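Local coordinates for protein orotidine 5'-phosphate decarboxylase (Lactobacillus acidophilus, PDB 3TFX) that probably catalyses the decarboxylation of orotidine 5'-monophosphate to UMP, the last step of de novo pyrimidine synthesis, working as a homodimeric TIM barrel, at residues 89-94 against 150-155; 51-54 against 58-61; 78-83 against 103-108; 20-25 against 223-228. All coordinates share one frame; numbering follows the deposited sequence.

Interaction 1 (89-94 against 150-155)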
loop_
_atom_site.group_PDB
_atom_site.type_symbol
_atom_site.label_atom_id
_atom_site.label_comp_id
_atom_site.label_asym_id
_atom_site.label_seq_id
_atom_site.Cartn_x
_atom_site.Cartn_y
_atom_site.Cartn_z
ATOM N N VAL A 89 5.070 5.868 1.866
ATOM C CA VAL A 89 5.605 4.718 1.113
ATOM C C VAL A 89 6.451 3.845 2.040
ATOM O O VAL A 89 6.951 4.319 3.071
ATOM C CB VAL A 89 6.497 5.133 -0.118
ATOM C CG1 VAL A 89 5.683 5.849 -1.190
ATOM C CG2 VAL A 89 7.693 5.990 0.314
ATOM N N HIS A 90 6.624 2.580 1.663
ATOM C CA HIS A 90 7.557 1.682 2.344
ATOM C C HIS A 90 9.002 1.878 1.896
ATOM O O HIS A 90 9.308 1.753 0.699
ATOM C CB HIS A 90 7.128 0.221 2.142
ATOM C CG HIS A 90 6.128 -0.245 3.152
ATOM N ND1 HIS A 90 6.493 -0.680 4.408
ATOM C CD2 HIS A 90 4.778 -0.303 3.110
ATOM C CE1 HIS A 90 5.407 -1.002 5.091
ATOM N NE2 HIS A 90 4.356 -0.783 4.324
ATOM N N ALA A 91 9.885 2.206 2.848
ATOM C CA ALA A 91 11.328 2.258 2.589
ATOM C C ALA A 91 11.856 0.880 2.172
ATOM O O ALA A 91 12.797 0.788 1.394
ATOM C CB ALA A 91 12.099 2.752 3.820
ATOM N N LEU A 92 11.237 -0.176 2.691
ATOM C CA LEU A 92 11.528 -1.546 2.260
ATOM C C LEU A 92 11.403 -1.755 0.737
ATOM O O LEU A 92 12.019 -2.667 0.184
ATOM C CB LEU A 92 10.641 -2.543 3.018
ATOM C CG LEU A 92 10.983 -2.797 4.489
ATOM C CD1 LEU A 92 9.979 -3.781 5.111
ATOM C CD2 LEU A 92 12.405 -3.314 4.650
ATOM N N GLY A 93 10.621 -0.894 0.078
ATOM C CA GLY A 93 10.510 -0.887 -1.385
ATOM C C GLY A 93 11.763 -0.419 -2.112
ATOM O O GLY A 93 11.874 -0.565 -3.340
ATOM N N GLY A 94 12.699 0.167 -1.360
ATOM C CA GLY A 94 13.987 0.531 -1.914
ATOM C C GLY A 94 14.132 1.964 -2.399
ATOM O O GLY A 94 13.146 2.708 -2.570
ATOM N N ALA A 150 15.680 4.882 7.345
ATOM C CA ALA A 150 15.433 6.315 7.437
ATOM C C ALA A 150 16.473 7.139 6.653
ATOM O O ALA A 150 16.103 8.008 5.862
ATOM C CB ALA A 150 15.352 6.757 8.888
ATOM N N LYS A 151 17.761 6.852 6.863
ATOM C CA LYS A 151 18.841 7.549 6.153
ATOM C C LYS A 151 18.684 7.420 4.638
ATOM O O LYS A 151 18.758 8.415 3.906
ATOM C CB LYS A 151 20.212 7.026 6.581
ATOM C CG LYS A 151 20.697 7.529 7.930
ATOM C CD LYS A 151 22.043 6.937 8.326
ATOM C CE LYS A 151 23.185 7.444 7.441
ATOM N NZ LYS A 151 23.457 8.912 7.614
HETATM N N MSE A 152 18.436 6.192 4.185
HETATM C CA MSE A 152 18.218 5.919 2.772
HETATM C C MSE A 152 17.037 6.695 2.208
HETATM O O MSE A 152 17.121 7.214 1.092
HETATM C CB MSE A 152 18.032 4.420 2.515
HETATM C CG MSE A 152 17.981 4.062 1.022
HETATM SE SE MSE A 152 17.295 2.262 0.698
HETATM C CE MSE A 152 15.473 2.512 1.352
ATOM N N ALA A 153 15.949 6.770 2.971
ATOM C CA ALA A 153 14.778 7.548 2.565
ATOM C C ALA A 153 15.132 9.018 2.368
ATOM O O ALA A 153 14.767 9.613 1.347
ATOM C CB ALA A 153 13.646 7.406 3.597
ATOM N N LYS A 154 15.828 9.598 3.347
ATOM C CA LYS A 154 16.358 10.968 3.222
ATOM C C LYS A 154 17.194 11.136 1.948
ATOM O O LYS A 154 16.985 12.077 1.201
ATOM C CB LYS A 154 17.164 11.375 4.469
ATOM C CG LYS A 154 18.076 12.608 4.330
ATOM C CD LYS A 154 17.296 13.903 4.233
ATOM C CE LYS A 154 18.195 15.135 4.213
ATOM N NZ LYS A 154 17.373 16.381 4.031
ATOM N N HIS A 155 18.119 10.210 1.689
ATOM C CA HIS A 155 18.948 10.301 0.475
ATOM C C HIS A 155 18.212 9.964 -0.813
ATOM O O HIS A 155 18.767 10.123 -1.894
ATOM C CB HIS A 155 20.215 9.454 0.596
ATOM C CG HIS A 155 21.114 9.886 1.708
ATOM N ND1 HIS A 155 21.393 11.213 1.964
ATOM C CD2 HIS A 155 21.797 9.172 2.634
ATOM C CE1 HIS A 155 22.193 11.299 3.011
ATOM N NE2 HIS A 155 22.463 10.074 3.429
#
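In this TIM barrel, strand 86-90 ends in a short 3-10 turn, and Ala91 of that turn and Gly94 just after it meet Met152 of the outer helix 142-155. Met152 is a selenomethionine, and its terminal methyl does the touching. The side chain leaves the helix with CG anti to the backbone N (chi1 -173°), runs straight through chi2 and then bends at SE (chi3 65°), which brings CE round against the turn. CE meets two atoms of Ala91: it lies 4.2 Å from Ala91 CB, a plain apolar contact, and only 3.2 Å from Ala91 O. That oxygen is already occupied, since it accepts the backbone N-H of Gly94 at 2.8 Å (Gly94 N to Ala91 O), so the methyl packs against a carbonyl whose polar needs are met within the turn. Gly94 is the N-cap residue of helix 95-108, whose Ile98 lies against both Met152 and Ala153. The site lies close to the active centre and to the dimer interface: His90 NE2 donates to His66 O of the second subunit, Glu135 of the second subunit packs on Met152, and His66 is a predicted substrate-binding residue. No hydrogen bond joins the two segments. Their backbones come closest at Ala91 and Ala153, whose CA atoms are 6.3 Å apart, and the Met152 methyl spans the interface to Ala91 and Gly94; Met152 CE also comes within 4.0 Å of Gly94 C.

Interaction 2 (51-54 against 58-61)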
loop_
_atom_site.group_PDB
_atom_site.type_symbol
_atom_site.label_atom_id
_atom_site.label_comp_id
_atom_site.label_asym_id
_atom_site.label_seq_id
_atom_site.Cartn_x
_atom_site.Cartn_y
_atom_site.Cartn_z
ATOM N N LYS A 51 -13.214 16.244 -2.422
ATOM C CA LYS A 51 -14.244 17.043 -1.750
ATOM C C LYS A 51 -13.672 17.696 -0.484
ATOM O O LYS A 51 -13.745 18.921 -0.305
ATOM C CB LYS A 51 -15.415 16.133 -1.379
ATOM C CG LYS A 51 -16.802 16.662 -1.729
ATOM C CD LYS A 51 -17.893 15.645 -1.340
ATOM C CE LYS A 51 -19.253 16.025 -1.936
ATOM N NZ LYS A 51 -20.411 15.312 -1.280
ATOM N N LEU A 52 -13.068 16.879 0.373
ATOM C CA LEU A 52 -12.464 17.363 1.612
ATOM C C LEU A 52 -11.353 18.395 1.442
ATOM O O LEU A 52 -11.292 19.358 2.206
ATOM C CB LEU A 52 -11.933 16.199 2.448
ATOM C CG LEU A 52 -12.942 15.182 2.954
ATOM C CD1 LEU A 52 -12.213 14.141 3.803
ATOM C CD2 LEU A 52 -14.071 15.869 3.732
ATOM N N THR A 53 -10.471 18.212 0.466
ATOM C CA THR A 53 -9.323 19.118 0.363
ATOM C C THR A 53 -9.729 20.453 -0.252
ATOM O O THR A 53 -9.127 21.482 0.042
ATOM C CB THR A 53 -8.141 18.497 -0.414
ATOM O OG1 THR A 53 -8.556 18.177 -1.746
ATOM C CG2 THR A 53 -7.637 17.213 0.292
ATOM N N GLN A 54 -10.749 20.416 -1.108
ATOM C CA GLN A 54 -11.322 21.612 -1.722
ATOM C C GLN A 54 -11.926 22.548 -0.673
ATOM O O GLN A 54 -11.816 23.762 -0.790
ATOM C CB GLN A 54 -12.379 21.235 -2.770
ATOM C CG GLN A 54 -11.772 20.791 -4.117
ATOM C CD GLN A 54 -12.803 20.221 -5.105
ATOM O OE1 GLN A 54 -14.020 20.377 -4.925
ATOM N NE2 GLN A 54 -12.312 19.563 -6.159
ATOM N N LYS A 58 -6.650 19.635 5.557
ATOM C CA LYS A 58 -5.356 19.042 5.258
ATOM C C LYS A 58 -5.475 17.537 5.540
ATOM O O LYS A 58 -5.991 17.137 6.587
ATOM C CB LYS A 58 -4.233 19.710 6.054
ATOM C CG LYS A 58 -3.888 21.134 5.585
ATOM C CD LYS A 58 -2.565 21.623 6.188
ATOM C CE LYS A 58 -2.555 23.142 6.487
ATOM N NZ LYS A 58 -2.578 24.032 5.278
ATOM N N ILE A 59 -5.066 16.713 4.581
ATOM C CA ILE A 59 -5.172 15.255 4.706
ATOM C C ILE A 59 -3.815 14.579 4.612
ATOM O O ILE A 59 -3.058 14.811 3.679
ATOM C CB ILE A 59 -6.178 14.612 3.663
ATOM C CG1 ILE A 59 -7.638 14.807 4.093
ATOM C CG2 ILE A 59 -5.956 13.110 3.512
ATOM C CD1 ILE A 59 -8.210 16.139 3.709
ATOM N N PHE A 60 -3.524 13.742 5.612
ATOM C CA PHE A 60 -2.437 12.781 5.554
ATOM C C PHE A 60 -3.093 11.523 4.997
ATOM O O PHE A 60 -3.813 10.827 5.706
ATOM C CB PHE A 60 -1.841 12.606 6.973
ATOM C CG PHE A 60 -0.820 11.494 7.125
ATOM C CD1 PHE A 60 -0.348 10.748 6.042
ATOM C CD2 PHE A 60 -0.323 11.202 8.384
ATOM C CE1 PHE A 60 0.593 9.723 6.233
ATOM C CE2 PHE A 60 0.617 10.189 8.583
ATOM C CZ PHE A 60 1.076 9.447 7.508
ATOM N N LEU A 61 -2.895 11.264 3.702
ATOM C CA LEU A 61 -3.418 10.043 3.093
ATOM C C LEU A 61 -2.400 8.910 3.199
ATOM O O LEU A 61 -1.407 8.864 2.457
ATOM C CB LEU A 61 -3.838 10.275 1.636
ATOM C CG LEU A 61 -4.440 9.078 0.891
ATOM C CD1 LEU A 61 -5.523 8.362 1.709
ATOM C CD2 LEU A 61 -4.998 9.541 -0.419
#
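Ile59, on the barrel strand 58-65, reaches out to Leu52 and Thr53 at the end of helix 46-54, and the contact can be read along its longer branch. CB and CG1 both stand back, each about 4.5 Å from Thr53 CG2. CG1 is anti to the carbonyl carbon (chi1 -78°), and the turn at chi2 (83°) carries CD1 out to the helix. There the tip does most of the work: Ile59 CD1 sits 3.6 Å from Thr53 CG2 and 3.9 Å from Leu52 CB, wedged against two successive residues. The side chains of Thr53 and Ile59 cross at about a right angle, so the methyl of one meets the methyl of the other without running alongside. The isoleucine side chain as a whole also touches Val34 of the adjacent strand and Ile84. On the other branch of Thr53, OG1 is hydrogen-bonded to Leu82 O, which is consistent with the rotation that turns CG2 to Ile59 (chi1 60°). Leu52 sends its branched end on to Leu19 and Leu23 of helix 16-24. All of this is apolar, with no hydrogen bond between the segments. It is the helix-to-strand half of a repeating beta-alpha unit in a TIM barrel: an outer helix laid down on the next parallel strand after a very short connection.

Interaction 3 (78-83 against 103-108)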
loop_
_atom_site.group_PDB
_atom_site.type_symbol
_atom_site.label_atom_id
_atom_site.label_comp_id
_atom_site.label_asym_id
_atom_site.label_seq_id
_atom_site.Cartn_x
_atom_site.Cartn_y
_atom_site.Cartn_z
ATOM N N ALA A 78 -1.260 10.084 -9.011
ATOM C CA ALA A 78 -2.700 10.025 -8.813
ATOM C C ALA A 78 -3.107 10.655 -7.473
ATOM O O ALA A 78 -4.086 11.394 -7.410
ATOM C CB ALA A 78 -3.180 8.578 -8.893
ATOM N N LEU A 79 -2.355 10.369 -6.414
ATOM C CA LEU A 79 -2.669 10.931 -5.085
ATOM C C LEU A 79 -2.445 12.443 -4.968
ATOM O O LEU A 79 -3.207 13.112 -4.269
ATOM C CB LEU A 79 -1.943 10.190 -3.950
ATOM C CG LEU A 79 -2.203 8.679 -3.864
ATOM C CD1 LEU A 79 -1.557 8.056 -2.633
ATOM C CD2 LEU A 79 -3.706 8.377 -3.904
ATOM N N ALA A 80 -1.423 12.973 -5.644
ATOM C CA ALA A 80 -1.149 14.416 -5.600
ATOM C C ALA A 80 -2.248 15.242 -6.284
ATOM O O ALA A 80 -2.451 16.410 -5.952
ATOM C CB ALA A 80 0.241 14.742 -6.170
ATOM N N LYS A 81 -2.978 14.623 -7.215
ATOM C CA LYS A 81 -4.110 15.280 -7.882
ATOM C C LYS A 81 -5.247 15.557 -6.901
ATOM O O LYS A 81 -6.059 16.441 -7.129
ATOM C CB LYS A 81 -4.640 14.426 -9.033
ATOM C CG LYS A 81 -3.694 14.226 -10.209
ATOM C CD LYS A 81 -4.362 13.313 -11.242
ATOM C CE LYS A 81 -3.370 12.791 -12.280
ATOM N NZ LYS A 81 -3.929 11.629 -13.055
ATOM N N LEU A 82 -5.293 14.799 -5.805
ATOM C CA LEU A 82 -6.360 14.907 -4.799
ATOM C C LEU A 82 -6.169 16.077 -3.826
ATOM O O LEU A 82 -7.078 16.405 -3.058
ATOM C CB LEU A 82 -6.458 13.600 -4.006
ATOM C CG LEU A 82 -7.283 12.397 -4.483
ATOM C CD1 LEU A 82 -7.650 12.465 -5.962
ATOM C CD2 LEU A 82 -6.571 11.097 -4.153
ATOM N N GLY A 83 -4.993 16.697 -3.850
ATOM C CA GLY A 83 -4.706 17.856 -2.992
ATOM C C GLY A 83 -4.404 17.493 -1.542
ATOM O O GLY A 83 -4.718 18.263 -0.635
ATOM N N ASP A 103 8.930 11.967 -7.441
ATOM C CA ASP A 103 8.761 12.485 -8.819
ATOM C C ASP A 103 7.309 12.421 -9.266
ATOM O O ASP A 103 6.802 13.337 -9.926
ATOM C CB ASP A 103 9.621 11.718 -9.818
ATOM C CG ASP A 103 11.097 11.962 -9.623
ATOM O OD1 ASP A 103 11.464 13.051 -9.143
ATOM O OD2 ASP A 103 11.900 11.057 -9.937
ATOM N N GLY A 104 6.644 11.331 -8.902
ATOM C CA GLY A 104 5.201 11.200 -9.133
ATOM C C GLY A 104 4.400 12.264 -8.403
ATOM O O GLY A 104 3.488 12.869 -8.979
ATOM N N LEU A 105 4.718 12.483 -7.126
ATOM C CA LEU A 105 4.091 13.552 -6.331
ATOM C C LEU A 105 4.231 14.919 -7.021
ATOM O O LEU A 105 3.257 15.655 -7.171
ATOM C CB LEU A 105 4.700 13.589 -4.912
ATOM C CG LEU A 105 4.025 12.937 -3.680
ATOM C CD1 LEU A 105 2.950 11.903 -3.980
ATOM C CD2 LEU A 105 5.030 12.401 -2.639
ATOM N N ILE A 106 5.448 15.237 -7.453
ATOM C CA ILE A 106 5.737 16.483 -8.192
ATOM C C ILE A 106 4.904 16.614 -9.482
ATOM O O ILE A 106 4.302 17.661 -9.739
ATOM C CB ILE A 106 7.263 16.621 -8.485
ATOM C CG1 ILE A 106 8.042 16.738 -7.158
ATOM C CG2 ILE A 106 7.549 17.815 -9.408
ATOM C CD1 ILE A 106 9.559 16.790 -7.290
ATOM N N ALA A 107 4.841 15.539 -10.262
ATOM C CA ALA A 107 4.100 15.519 -11.532
ATOM C C ALA A 107 2.593 15.684 -11.350
ATOM O O ALA A 107 1.919 16.270 -12.198
ATOM C CB ALA A 107 4.404 14.224 -12.293
ATOM N N GLY A 108 2.060 15.180 -10.244
ATOM C CA GLY A 108 0.623 15.213 -10.009
ATOM C C GLY A 108 0.101 16.432 -9.271
ATOM O O GLY A 108 -1.106 16.618 -9.165
#
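This is a close helix-to-helix contact on the outside of the TIM barrel, where the last turns of two successive outer helices, 69-80 and 95-108, come together at Ala80 and Gly108. The CA atoms of Ala80 and Gly108 are only 4.8 Å apart, an approach that depends on the small methyl on one side and the absence of a side chain on the other. Ala80 CB fits into the backbone of the neighbouring helix: it lies 3.3 Å from Leu105 O and 3.5 Å from Gly108 C. Leu105 adds CD1, at 4.5 Å from Ala80 CB, and its side chain also packs on Ala76 of helix 69-80 and Thr87 of strand 86-90. Next to the methyl, the Gly108 carbonyl points into the chain as it turns out of the helix from Ala80 to Gly83. Gly108 O stands 3.4 Å from Ala80 C and makes a CA-H...O contact with Lys81, 3.5 Å from Lys81 CA with an angle of 122° at the hydrogen. Lys81 N is also near but is badly angled and is no hydrogen-bond donor to it. The extended lysine chain passes the same oxygen, with CG at 3.7 Å from Gly108 O, and carries NZ away from the contact. Leu105 O, covered by the alanine methyl, is satisfied by Thr109 OG1. The contact thus rests on shape and one CA-H...O contact, without a hydrogen bond across, while the ammonium of Lys81 is hydrogen-bonded to Asn43 OD1 of the second subunit.

Interaction 4 (20-25 against 223-228)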
loop_
_atom_site.group_PDB
_atom_site.type_symbol
_atom_site.label_atom_id
_atom_site.label_comp_id
_atom_site.label_asym_id
_atom_site.label_seq_id
_atom_site.Cartn_x
_atom_site.Cartn_y
_atom_site.Cartn_z
ATOM N N ASN A 20 -18.125 12.561 8.198
ATOM C CA ASN A 20 -18.723 13.881 8.231
ATOM C C ASN A 20 -19.154 14.304 9.635
ATOM O O ASN A 20 -19.077 15.478 9.974
ATOM C CB ASN A 20 -19.860 13.961 7.213
ATOM C CG ASN A 20 -19.356 13.842 5.780
ATOM O OD1 ASN A 20 -18.152 13.949 5.522
ATOM N ND2 ASN A 20 -20.271 13.641 4.842
ATOM N N LYS A 21 -19.565 13.344 10.452
ATOM C CA LYS A 21 -19.922 13.630 11.833
ATOM C C LYS A 21 -18.724 14.002 12.731
ATOM O O LYS A 21 -18.784 15.008 13.453
ATOM C CB LYS A 21 -20.737 12.480 12.436
ATOM C CG LYS A 21 -21.077 12.680 13.924
ATOM C CD LYS A 21 -22.571 12.534 14.201
ATOM C CE LYS A 21 -22.926 11.120 14.645
ATOM N NZ LYS A 21 -24.284 11.081 15.283
ATOM N N ILE A 22 -17.647 13.219 12.704
ATOM C CA ILE A 22 -16.456 13.602 13.480
ATOM C C ILE A 22 -15.874 14.926 13.000
ATOM O O ILE A 22 -15.508 15.764 13.816
ATOM C CB ILE A 22 -15.356 12.477 13.608
ATOM C CG1 ILE A 22 -14.250 12.916 14.563
ATOM C CG2 ILE A 22 -14.755 12.072 12.252
ATOM C CD1 ILE A 22 -14.729 13.153 15.992
ATOM N N LEU A 23 -15.827 15.121 11.684
ATOM C CA LEU A 23 -15.310 16.355 11.088
ATOM C C LEU A 23 -16.086 17.594 11.523
ATOM O O LEU A 23 -15.489 18.643 11.798
ATOM C CB LEU A 23 -15.297 16.250 9.563
ATOM C CG LEU A 23 -14.009 15.917 8.797
ATOM C CD1 LEU A 23 -13.121 14.961 9.536
ATOM C CD2 LEU A 23 -14.342 15.371 7.431
ATOM N N SER A 24 -17.413 17.478 11.597
ATOM C CA SER A 24 -18.259 18.585 12.060
ATOM C C SER A 24 -17.918 19.040 13.487
ATOM O O SER A 24 -18.280 20.146 13.903
ATOM C CB SER A 24 -19.729 18.199 11.977
ATOM O OG SER A 24 -20.073 17.335 13.048
ATOM N N LYS A 25 -17.204 18.196 14.223
ATOM C CA LYS A 25 -16.840 18.504 15.600
ATOM C C LYS A 25 -15.389 18.933 15.792
ATOM O O LYS A 25 -14.961 19.102 16.924
ATOM C CB LYS A 25 -17.108 17.290 16.488
ATOM C CG LYS A 25 -18.571 16.886 16.562
ATOM C CD LYS A 25 -18.703 15.631 17.402
ATOM C CE LYS A 25 -20.078 15.029 17.291
ATOM N NZ LYS A 25 -20.043 13.633 17.802
ATOM N N SER A 223 -15.353 14.075 24.735
ATOM C CA SER A 223 -16.698 14.648 24.863
ATOM C C SER A 223 -16.829 15.971 24.109
ATOM O O SER A 223 -17.918 16.299 23.599
ATOM C CB SER A 223 -17.067 14.825 26.346
ATOM O OG SER A 223 -17.381 13.571 26.961
ATOM N N ASP A 224 -15.719 16.711 24.032
ATOM C CA ASP A 224 -15.606 17.925 23.217
ATOM C C ASP A 224 -14.370 17.757 22.310
ATOM O O ASP A 224 -13.260 18.128 22.700
ATOM C CB ASP A 224 -15.449 19.148 24.134
ATOM C CG ASP A 224 -15.612 20.488 23.392
ATOM O OD1 ASP A 224 -15.486 20.543 22.136
ATOM O OD2 ASP A 224 -15.873 21.499 24.088
ATOM N N PRO A 225 -14.543 17.142 21.115
ATOM C CA PRO A 225 -13.355 16.902 20.289
ATOM C C PRO A 225 -12.617 18.172 19.849
ATOM O O PRO A 225 -11.395 18.162 19.781
ATOM C CB PRO A 225 -13.912 16.139 19.085
ATOM C CG PRO A 225 -15.070 15.362 19.661
ATOM C CD PRO A 225 -15.705 16.358 20.639
ATOM N N LYS A 226 -13.349 19.241 19.547
ATOM C CA LYS A 226 -12.726 20.480 19.128
ATOM C C LYS A 226 -11.807 21.050 20.222
ATOM O O LYS A 226 -10.635 21.384 19.961
ATOM C CB LYS A 226 -13.771 21.506 18.710
ATOM C CG LYS A 226 -13.160 22.750 18.087
ATOM C CD LYS A 226 -14.216 23.756 17.675
ATOM C CE LYS A 226 -13.572 25.104 17.355
ATOM N NZ LYS A 226 -14.618 26.118 17.037
ATOM N N ALA A 227 -12.318 21.113 21.450
ATOM C CA ALA A 227 -11.526 21.634 22.556
ATOM C C ALA A 227 -10.362 20.695 22.918
ATOM O O ALA A 227 -9.304 21.154 23.323
ATOM C CB ALA A 227 -12.408 21.907 23.764
ATOM N N ALA A 228 -10.548 19.386 22.763
ATOM C CA ALA A 228 -9.442 18.453 22.983
ATOM C C ALA A 228 -8.345 18.652 21.942
ATOM O O ALA A 228 -7.169 18.538 22.256
ATOM C CB ALA A 228 -9.929 17.022 22.966
#
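The ring of Pro225 has Lys25 over one face and Ile22 at its edge, where the end of helix 16-24 meets the start of helix 225-236, the first and last outer helices of the TIM barrel. Lys25 O stands almost squarely above the ring, 3.8 Å from Pro225 CB, and Lys25 CB shares that face at 4.2 Å from Pro225 CG. Ile22 comes in nearly level with the ring: its CD1 ends 4.3 Å from Pro225 CG. The isoleucine gets there because CG1 is anti to the backbone N (chi1 -173°), which sends the longer branch along the helix toward the proline. A second flat group, the carboxylate of Asp224, faces the helix instead. As the N-cap, its OD1 accepts from Ala227 N at 3.3 Å, and the nearly straight N-H (168°) arrives from well above the carboxylate plane. Lys25, just past the end of helix 16-24, directs its carbonyl at the start of the other helix. Lys226 N is close to that oxygen, but the angle is too poor for a hydrogen bond. The Lys226 side chain, with CG anti to its backbone N, runs out extended, away from the contact. Helix 16-24 closes its own last turn with Ser24 OG donating to Lys21 O, while across the contact the nearest side-chain approach is Lys226 CB, 3.2 Å from Lys25 O.

All four contacts belong to one eight-stranded TIM barrel. Along the chain interaction 4 opens first and closes last, joining segments near the two ends of the chain; within it interaction 2 closes before interactions 3 and 1 begin, and those two alternate their segments. Interactions 2 and 3 have centres about 13 Å apart and touch, through Thr53 and Leu82. Interaction 2 also touches interaction 4, about 17 Å away between centres, through Leu52 and Leu23. Interactions 1 and 2 reach neighbouring strands, 86-90 and 58-65, yet lie on opposite sides of the chain's centre. Interactions 1 and 3 both meet the second subunit, so this side of the barrel wall, around strand 86-90 and its flanking helices, takes part in the homodimer contact.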